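Local coordinates for protein putative cytochrome P450 hydroxylase (Chondromyces apiculatus DSM 436, PDB 6GMF) that acts as a heme-containing cytochrome P450 monooxygenase of terpenes, probably inserting one oxygen atom of dioxygen into its substrates, at residues 102-110 against 346-354; 16-24 against 307-315. All coordinates share one frame; numbering follows the deposited sequence.

How the interactions relate
From the N terminus, the first segment is 16-24, on helix 16-26. Residues 102-110 follow, across the junction of helices 100-105 and 107-119. Interaction 2 closes when residues 307-315 meet 16-24, a loop of 282 intervening residues. Interaction 1 closes later, when 346-354 meets 102-110 over 235 residues. The segments alternate, so the two loops cross and neither nests in the other. Their centres are about 30 Å apart, on opposite sides of the chain's centre. Interaction 2 ties helix 16-26 to the short helix after strand 303-306. Interaction 1 joins helix 346-363, beside the heme, to the 100-105/107-119 junction. Both second segments touch the heme, through L308 in one and L348 and A349 in the other.

Interaction 1: residues 102-110 against 346-354; sequences TVAQLEPRI and APLARLEAK. With HEM (protoporphyrin IX containing Fe), chain B.
The carboxylate of E107 is met by K354 from above its plane. K354 NZ lies 3.0 Å from E107 OE2 and 45° out of that plane, in a salt bridge. R111 pairs with the same OE2, so one oxygen serves two cations. L351 CD1 lies over the same face as the K354 amine, 4.0 Å from E107 CD. The heme is the other flat group. Water 1 binds the iron on one face, at 2.2 Å from FE, and C343 is its axial protein ligand. The 346-354 helix lies on the side away from this water and meets the vinyl groups at the rim. A349 CB is 3.6 Å from HEM CAB, and L348 CD2 is 3.8 Å from HEM CBC.

Between these polar and heme ends the contact is apolar. V103 CG1, pointing anti to its own N (chi1 166°), presses on the backbone of L348, 3.6 Å from L348 N. L351 fills the space between V103 and I110. L351 CD2 sits 3.4 Å from V103 O and 3.9 Å from I110 CD1. L348 CD1 meets L106 and I110 from the heme side. The K354 chain bends at chi3 (84°), which brings its amine to E107. With an alanine in place of E107, K354 and R111 would probably lose their shared counter-charge, and L351 CD1 its cover.

E352 packs on helices 136-145 and 220-251. By position, helices 107-119, 136-145, 220-251 and 346-363 probably form the conserved four-helix bundle of the P450 fold, beside the heme.

Interaction 2: residues 16-24 against 307-315; sequences PYALFAELR and LLASANRDE
Y17 stacks on R313. The guanidinium lies flat over one ring face, R313 CZ 3.5 Å from the Y17 ring centroid and the planes 4° apart, a cation-pi contact. P16 CG covers part of the opposite face. Y17 OH bonds E277, while R313 NH2 bonds Y276 O and NH1 pairs with D322, so both stacked groups are fixed at their far ends.

F20 comes next. F20 CE2 is 3.8 Å from A309 CB, F20 CB is 3.5 Å from S310 OG, and L307 CD1 lies near F20 CD1. L23 CD2 is 3.6 Å from L307 CD1.

R24 bends at chi3 (-59°) and reaches past the C-terminal end of helix 308-312. R24 NH1 donates to S310 OG at 3.0 Å and 161°, in the guanidinium plane. That hydroxyl also bonds G41 O. R313 O and D314 CA lie over one guanidinium face; F20 O and A21 CA lie over the other. D314 OD1 is 4.0 Å from R24 NE, but no N-H points at it. D314 OD2 takes the N-H of Y43, and OD1 that of S316. Water 4 links R24 NE to D314 OD1, and water 3 links R24 NH2 to E315 N.

By chain order, helices 16-26 and 308-312 probably correspond to A and K' of the P450 fold. R313 joins them through a ring face. R24 uses a hydroxyl, backbone on both faces, and waters. Its charge is met largely by neutral oxygens, with D314 probably helping to balance it.

Interaction 1: residues 102-110 against 346-354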
# COMPACT_ATOMS: atom_id res chain seq x y z
N THR A 102 -4.98 -5.50 17.86
CA THR A 102 -3.83 -6.36 17.58
C THR A 102 -2.71 -5.57 16.92
O THR A 102 -1.53 -5.78 17.26
CB THR A 102 -4.21 -7.59 16.75
OG1 THR A 102 -4.84 -7.29 15.51
CG2 THR A 102 -5.15 -8.48 17.51
N VAL A 103 -3.09 -4.61 16.08
CA VAL A 103 -2.10 -3.74 15.49
C VAL A 103 -1.44 -2.88 16.56
O VAL A 103 -0.24 -2.77 16.60
CB VAL A 103 -2.71 -2.88 14.36
CG1 VAL A 103 -1.80 -1.72 13.96
CG2 VAL A 103 -3.07 -3.77 13.19
N ALA A 104 -2.23 -2.25 17.44
CA ALA A 104 -1.64 -1.34 18.42
C ALA A 104 -0.66 -2.09 19.32
O ALA A 104 0.38 -1.54 19.71
CB ALA A 104 -2.71 -0.63 19.23
N GLN A 105 -1.01 -3.34 19.65
CA GLN A 105 -0.21 -4.14 20.56
C GLN A 105 1.13 -4.55 19.90
O GLN A 105 2.06 -4.94 20.64
CB GLN A 105 -1.01 -5.33 21.09
CG GLN A 105 -2.06 -4.90 22.12
CD GLN A 105 -2.66 -6.08 22.84
OE1 GLN A 105 -2.38 -7.23 22.52
NE2 GLN A 105 -3.50 -5.81 23.84
N LEU A 106 1.28 -4.39 18.57
CA LEU A 106 2.56 -4.72 17.88
C LEU A 106 3.63 -3.65 18.09
O LEU A 106 4.78 -3.90 17.77
CB LEU A 106 2.29 -4.86 16.39
CG LEU A 106 1.64 -6.16 15.92
CD1 LEU A 106 1.20 -6.05 14.48
CD2 LEU A 106 2.59 -7.33 16.09
N GLU A 107 3.30 -2.47 18.64
CA GLU A 107 4.22 -1.35 18.54
C GLU A 107 5.58 -1.66 19.21
O GLU A 107 6.64 -1.28 18.69
CB GLU A 107 3.58 -0.06 19.08
CG GLU A 107 4.55 1.08 19.16
CD GLU A 107 4.00 2.44 19.50
OE1 GLU A 107 2.80 2.54 19.72
OE2 GLU A 107 4.79 3.40 19.50
N PRO A 108 5.64 -2.26 20.42
CA PRO A 108 6.95 -2.58 21.00
C PRO A 108 7.83 -3.47 20.11
O PRO A 108 9.04 -3.20 19.97
CB PRO A 108 6.59 -3.25 22.34
CG PRO A 108 5.26 -2.55 22.69
CD PRO A 108 4.53 -2.47 21.36
N ARG A 109 7.23 -4.49 19.50
CA ARG A 109 7.99 -5.40 18.62
C ARG A 109 8.41 -4.66 17.35
O ARG A 109 9.46 -4.92 16.85
CB ARG A 109 7.12 -6.60 18.25
CG ARG A 109 7.81 -7.58 17.32
CD ARG A 109 9.16 -8.03 17.81
NE ARG A 109 9.79 -8.84 16.77
CZ ARG A 109 11.08 -8.89 16.53
NH1 ARG A 109 11.92 -8.22 17.28
NH2 ARG A 109 11.52 -9.61 15.53
N ILE A 110 7.55 -3.81 16.83
CA ILE A 110 7.88 -3.02 15.63
C ILE A 110 9.08 -2.11 15.93
O ILE A 110 9.96 -1.95 15.09
CB ILE A 110 6.64 -2.27 15.11
CG1 ILE A 110 5.62 -3.26 14.51
CG2 ILE A 110 7.04 -1.20 14.10
CD1 ILE A 110 4.27 -2.68 14.22
N ALA A 346 -4.64 0.39 7.34
CA ALA A 346 -4.23 1.73 7.47
C ALA A 346 -3.56 1.96 8.83
O ALA A 346 -2.53 2.60 8.87
CB ALA A 346 -5.39 2.67 7.28
N PRO A 347 -4.05 1.46 9.98
CA PRO A 347 -3.33 1.71 11.23
C PRO A 347 -1.95 1.05 11.32
O PRO A 347 -1.04 1.60 11.96
CB PRO A 347 -4.23 1.13 12.32
CG PRO A 347 -5.16 0.21 11.61
CD PRO A 347 -5.34 0.80 10.21
N LEU A 348 -1.84 -0.13 10.71
CA LEU A 348 -0.59 -0.85 10.66
C LEU A 348 0.44 -0.11 9.79
O LEU A 348 1.56 0.04 10.16
CB LEU A 348 -0.80 -2.29 10.19
CG LEU A 348 0.50 -3.10 10.18
CD1 LEU A 348 1.21 -3.05 11.55
CD2 LEU A 348 0.22 -4.53 9.74
N ALA A 349 0.05 0.34 8.59
CA ALA A 349 0.94 1.13 7.75
C ALA A 349 1.41 2.38 8.49
O ALA A 349 2.59 2.74 8.44
CB ALA A 349 0.20 1.54 6.50
N ARG A 350 0.46 3.08 9.12
CA ARG A 350 0.75 4.34 9.84
C ARG A 350 1.71 4.07 11.01
O ARG A 350 2.59 4.92 11.26
CB ARG A 350 -0.55 4.98 10.34
CG ARG A 350 -1.33 5.72 9.26
CD ARG A 350 -2.66 6.26 9.77
NE ARG A 350 -3.17 7.34 8.94
CZ ARG A 350 -4.38 7.37 8.41
NH1 ARG A 350 -5.26 6.43 8.70
NH2 ARG A 350 -4.72 8.35 7.58
N LEU A 351 1.52 2.94 11.69
CA LEU A 351 2.36 2.57 12.84
C LEU A 351 3.78 2.17 12.40
O LEU A 351 4.76 2.62 12.96
CB LEU A 351 1.70 1.40 13.56
CG LEU A 351 2.43 0.91 14.81
CD1 LEU A 351 2.72 2.09 15.74
CD2 LEU A 351 1.62 -0.16 15.50
N GLU A 352 3.88 1.33 11.35
CA GLU A 352 5.20 0.90 10.87
C GLU A 352 5.98 2.13 10.42
O GLU A 352 7.18 2.26 10.67
CB GLU A 352 5.06 -0.11 9.73
CG GLU A 352 4.50 -1.44 10.20
CD GLU A 352 4.51 -2.55 9.16
OE1 GLU A 352 5.31 -2.49 8.23
OE2 GLU A 352 3.71 -3.49 9.31
N ALA A 353 5.29 3.02 9.68
CA ALA A 353 5.97 4.17 9.13
C ALA A 353 6.41 5.10 10.27
O ALA A 353 7.55 5.62 10.26
CB ALA A 353 5.11 4.88 8.11
N LYS A 354 5.49 5.36 11.20
CA LYS A 354 5.86 6.25 12.36
C LYS A 354 7.08 5.66 13.07
O LYS A 354 8.09 6.38 13.32
CB LYS A 354 4.71 6.37 13.32
CG LYS A 354 5.01 7.20 14.58
CD LYS A 354 4.04 6.96 15.69
CE LYS A 354 4.44 5.73 16.48
NZ LYS A 354 3.85 5.70 17.84
CHA HEM B . -7.34 -1.72 0.82
CHB HEM B . -3.96 1.54 0.33
CHC HEM B . -1.28 -0.87 3.56
CHD HEM B . -4.51 -4.34 3.75
C1A HEM B . -6.65 -0.59 0.43
C2A HEM B . -7.25 0.40 -0.40
C3A HEM B . -6.27 1.32 -0.56
C4A HEM B . -5.15 0.89 0.19
CMA HEM B . -6.27 2.57 -1.42
CAA HEM B . -8.62 0.44 -1.01
CBA HEM B . -8.76 -0.42 -2.29
CGA HEM B . -10.11 -0.26 -2.98
O1A HEM B . -10.93 0.60 -2.57
O2A HEM B . -10.25 -0.96 -4.03
C1B HEM B . -2.89 1.17 1.16
C2B HEM B . -1.69 1.94 1.37
C3B HEM B . -0.92 1.28 2.27
C4B HEM B . -1.67 0.08 2.64
CMB HEM B . -1.44 3.21 0.66
CAB HEM B . 0.41 1.65 2.90
CBB HEM B . 0.79 2.88 2.92
C1C HEM B . -1.91 -2.00 3.97
C2C HEM B . -1.37 -2.94 4.91
C3C HEM B . -2.34 -3.93 4.94
C4C HEM B . -3.37 -3.61 4.02
CMC HEM B . -0.17 -2.74 5.78
CAC HEM B . -2.41 -5.15 5.74
CBC HEM B . -1.41 -5.65 6.44
C1D HEM B . -5.52 -3.90 2.93
C2D HEM B . -6.74 -4.72 2.67
C3D HEM B . -7.54 -3.98 1.87
C4D HEM B . -6.81 -2.73 1.63
CMD HEM B . -6.94 -6.10 3.29
CAD HEM B . -8.88 -4.39 1.33
CBD HEM B . -10.09 -3.90 2.13
CGD HEM B . -11.42 -4.24 1.47
O1D HEM B . -12.42 -4.22 2.20
O2D HEM B . -11.47 -4.50 0.24
NA HEM B . -5.36 -0.27 0.80
NB HEM B . -2.81 0.11 1.95
NC HEM B . -3.09 -2.43 3.39
ND HEM B . -5.60 -2.73 2.21
FE HEM B . -4.29 -1.29 2.16
O HOH W 1 -3.43 -2.30 0.35

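Interaction 2: residues 16-24 against 307-315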
# COMPACT_ATOMS: atom_id res chain seq x y z
N PRO A 16 4.32 11.72 -12.46
CA PRO A 16 2.95 11.53 -12.91
C PRO A 16 2.06 12.75 -12.61
O PRO A 16 0.99 12.90 -13.21
CB PRO A 16 2.51 10.27 -12.14
CG PRO A 16 3.34 10.32 -10.89
CD PRO A 16 4.68 10.85 -11.34
N TYR A 17 2.49 13.63 -11.71
CA TYR A 17 1.67 14.73 -11.27
C TYR A 17 1.49 15.80 -12.36
O TYR A 17 0.51 16.59 -12.31
CB TYR A 17 2.23 15.32 -9.98
CG TYR A 17 2.39 14.25 -8.94
CD1 TYR A 17 1.27 13.75 -8.31
CD2 TYR A 17 3.62 13.66 -8.67
CE1 TYR A 17 1.37 12.72 -7.40
CE2 TYR A 17 3.74 12.64 -7.75
CZ TYR A 17 2.60 12.15 -7.15
OH TYR A 17 2.65 11.16 -6.21
N ALA A 18 2.40 15.79 -13.34
CA ALA A 18 2.25 16.70 -14.47
C ALA A 18 1.07 16.25 -15.36
O ALA A 18 0.16 17.06 -15.68
CB ALA A 18 3.57 16.76 -15.21
N LEU A 19 1.05 14.95 -15.68
CA LEU A 19 -0.08 14.35 -16.34
C LEU A 19 -1.37 14.61 -15.54
O LEU A 19 -2.39 14.97 -16.13
CB LEU A 19 0.15 12.86 -16.54
CG LEU A 19 -1.08 12.04 -16.91
CD1 LEU A 19 -1.54 12.33 -18.32
CD2 LEU A 19 -0.83 10.55 -16.72
N PHE A 20 -1.33 14.37 -14.22
CA PHE A 20 -2.55 14.44 -13.43
C PHE A 20 -3.12 15.86 -13.48
O PHE A 20 -4.30 16.05 -13.57
CB PHE A 20 -2.33 13.97 -11.99
CG PHE A 20 -1.88 12.52 -11.84
CD1 PHE A 20 -2.16 11.55 -12.81
CD2 PHE A 20 -1.21 12.13 -10.70
CE1 PHE A 20 -1.79 10.24 -12.62
CE2 PHE A 20 -0.82 10.82 -10.53
CZ PHE A 20 -1.13 9.86 -11.47
N ALA A 21 -2.25 16.87 -13.37
CA ALA A 21 -2.70 18.23 -13.38
C ALA A 21 -3.31 18.58 -14.74
O ALA A 21 -4.29 19.26 -14.77
CB ALA A 21 -1.55 19.14 -13.08
N GLU A 22 -2.70 18.07 -15.81
CA GLU A 22 -3.20 18.34 -17.14
C GLU A 22 -4.58 17.70 -17.29
O GLU A 22 -5.52 18.33 -17.80
CB GLU A 22 -2.22 17.89 -18.21
CG GLU A 22 -2.66 18.24 -19.62
CD GLU A 22 -2.68 19.72 -19.99
OE1 GLU A 22 -2.72 20.61 -19.09
OE2 GLU A 22 -2.71 19.98 -21.21
N LEU A 23 -4.73 16.47 -16.79
CA LEU A 23 -5.99 15.75 -16.86
C LEU A 23 -7.07 16.53 -16.09
O LEU A 23 -8.16 16.76 -16.60
CB LEU A 23 -5.85 14.35 -16.28
CG LEU A 23 -7.15 13.57 -16.13
CD1 LEU A 23 -7.81 13.37 -17.49
CD2 LEU A 23 -6.91 12.24 -15.46
N ARG A 24 -6.78 16.91 -14.83
CA ARG A 24 -7.76 17.60 -14.04
C ARG A 24 -8.22 18.88 -14.77
O ARG A 24 -9.39 19.22 -14.67
CB ARG A 24 -7.28 17.91 -12.63
CG ARG A 24 -6.96 16.69 -11.78
CD ARG A 24 -6.78 17.10 -10.33
NE ARG A 24 -5.71 18.06 -10.15
CZ ARG A 24 -4.41 17.77 -10.12
NH1 ARG A 24 -3.96 16.52 -10.09
NH2 ARG A 24 -3.54 18.78 -10.16
N LEU A 307 -7.86 7.94 -9.56
CA LEU A 307 -6.46 8.31 -9.40
C LEU A 307 -6.33 8.96 -8.03
O LEU A 307 -6.51 10.18 -7.92
CB LEU A 307 -6.06 9.30 -10.49
CG LEU A 307 -6.19 8.77 -11.94
CD1 LEU A 307 -5.82 9.86 -12.93
CD2 LEU A 307 -5.32 7.56 -12.17
N LEU A 308 -6.14 8.13 -7.01
CA LEU A 308 -5.97 8.62 -5.63
C LEU A 308 -4.89 9.72 -5.58
O LEU A 308 -5.07 10.72 -4.84
CB LEU A 308 -5.58 7.46 -4.72
CG LEU A 308 -6.54 6.28 -4.72
CD1 LEU A 308 -6.04 5.27 -3.72
CD2 LEU A 308 -7.95 6.69 -4.42
N ALA A 309 -3.80 9.53 -6.32
CA ALA A 309 -2.66 10.44 -6.21
C ALA A 309 -3.07 11.78 -6.81
O ALA A 309 -2.64 12.82 -6.34
CB ALA A 309 -1.49 9.87 -6.94
N SER A 310 -3.82 11.74 -7.91
CA SER A 310 -4.34 12.97 -8.54
C SER A 310 -5.27 13.75 -7.60
O SER A 310 -5.19 14.98 -7.48
CB SER A 310 -5.04 12.69 -9.82
OG SER A 310 -5.44 13.92 -10.44
N ALA A 311 -6.21 13.05 -6.98
CA ALA A 311 -7.14 13.60 -6.00
C ALA A 311 -6.34 14.27 -4.87
O ALA A 311 -6.65 15.40 -4.43
CB ALA A 311 -8.03 12.50 -5.45
N ASN A 312 -5.25 13.61 -4.45
CA ASN A 312 -4.45 14.09 -3.29
C ASN A 312 -3.60 15.30 -3.68
O ASN A 312 -3.07 15.98 -2.81
CB ASN A 312 -3.59 12.97 -2.71
CG ASN A 312 -4.42 11.94 -1.99
OD1 ASN A 312 -5.54 12.26 -1.60
ND2 ASN A 312 -3.85 10.76 -1.75
N ARG A 313 -3.44 15.56 -4.97
CA ARG A 313 -2.75 16.76 -5.42
C ARG A 313 -3.69 17.75 -6.13
O ARG A 313 -3.23 18.58 -6.94
CB ARG A 313 -1.56 16.34 -6.25
CG ARG A 313 -0.45 15.77 -5.39
CD ARG A 313 0.83 16.43 -5.76
NE ARG A 313 1.99 15.70 -5.36
CZ ARG A 313 3.18 15.92 -5.87
NH1 ARG A 313 3.36 16.88 -6.79
NH2 ARG A 313 4.18 15.16 -5.50
N ASP A 314 -4.96 17.72 -5.79
CA ASP A 314 -5.93 18.55 -6.43
C ASP A 314 -6.02 19.85 -5.64
O ASP A 314 -6.42 19.79 -4.48
CB ASP A 314 -7.27 17.82 -6.53
CG ASP A 314 -8.35 18.57 -7.27
OD1 ASP A 314 -8.17 19.81 -7.46
OD2 ASP A 314 -9.38 17.91 -7.64
N GLU A 315 -5.70 20.97 -6.30
CA GLU A 315 -5.71 22.30 -5.70
C GLU A 315 -7.09 22.66 -5.12
O GLU A 315 -7.16 23.44 -4.15
CB GLU A 315 -5.29 23.35 -6.74
O HOH W 2 -1.01 19.08 -8.56
O HOH W 3 -4.76 21.35 -8.99
O HOH W 4 -7.37 20.55 -10.31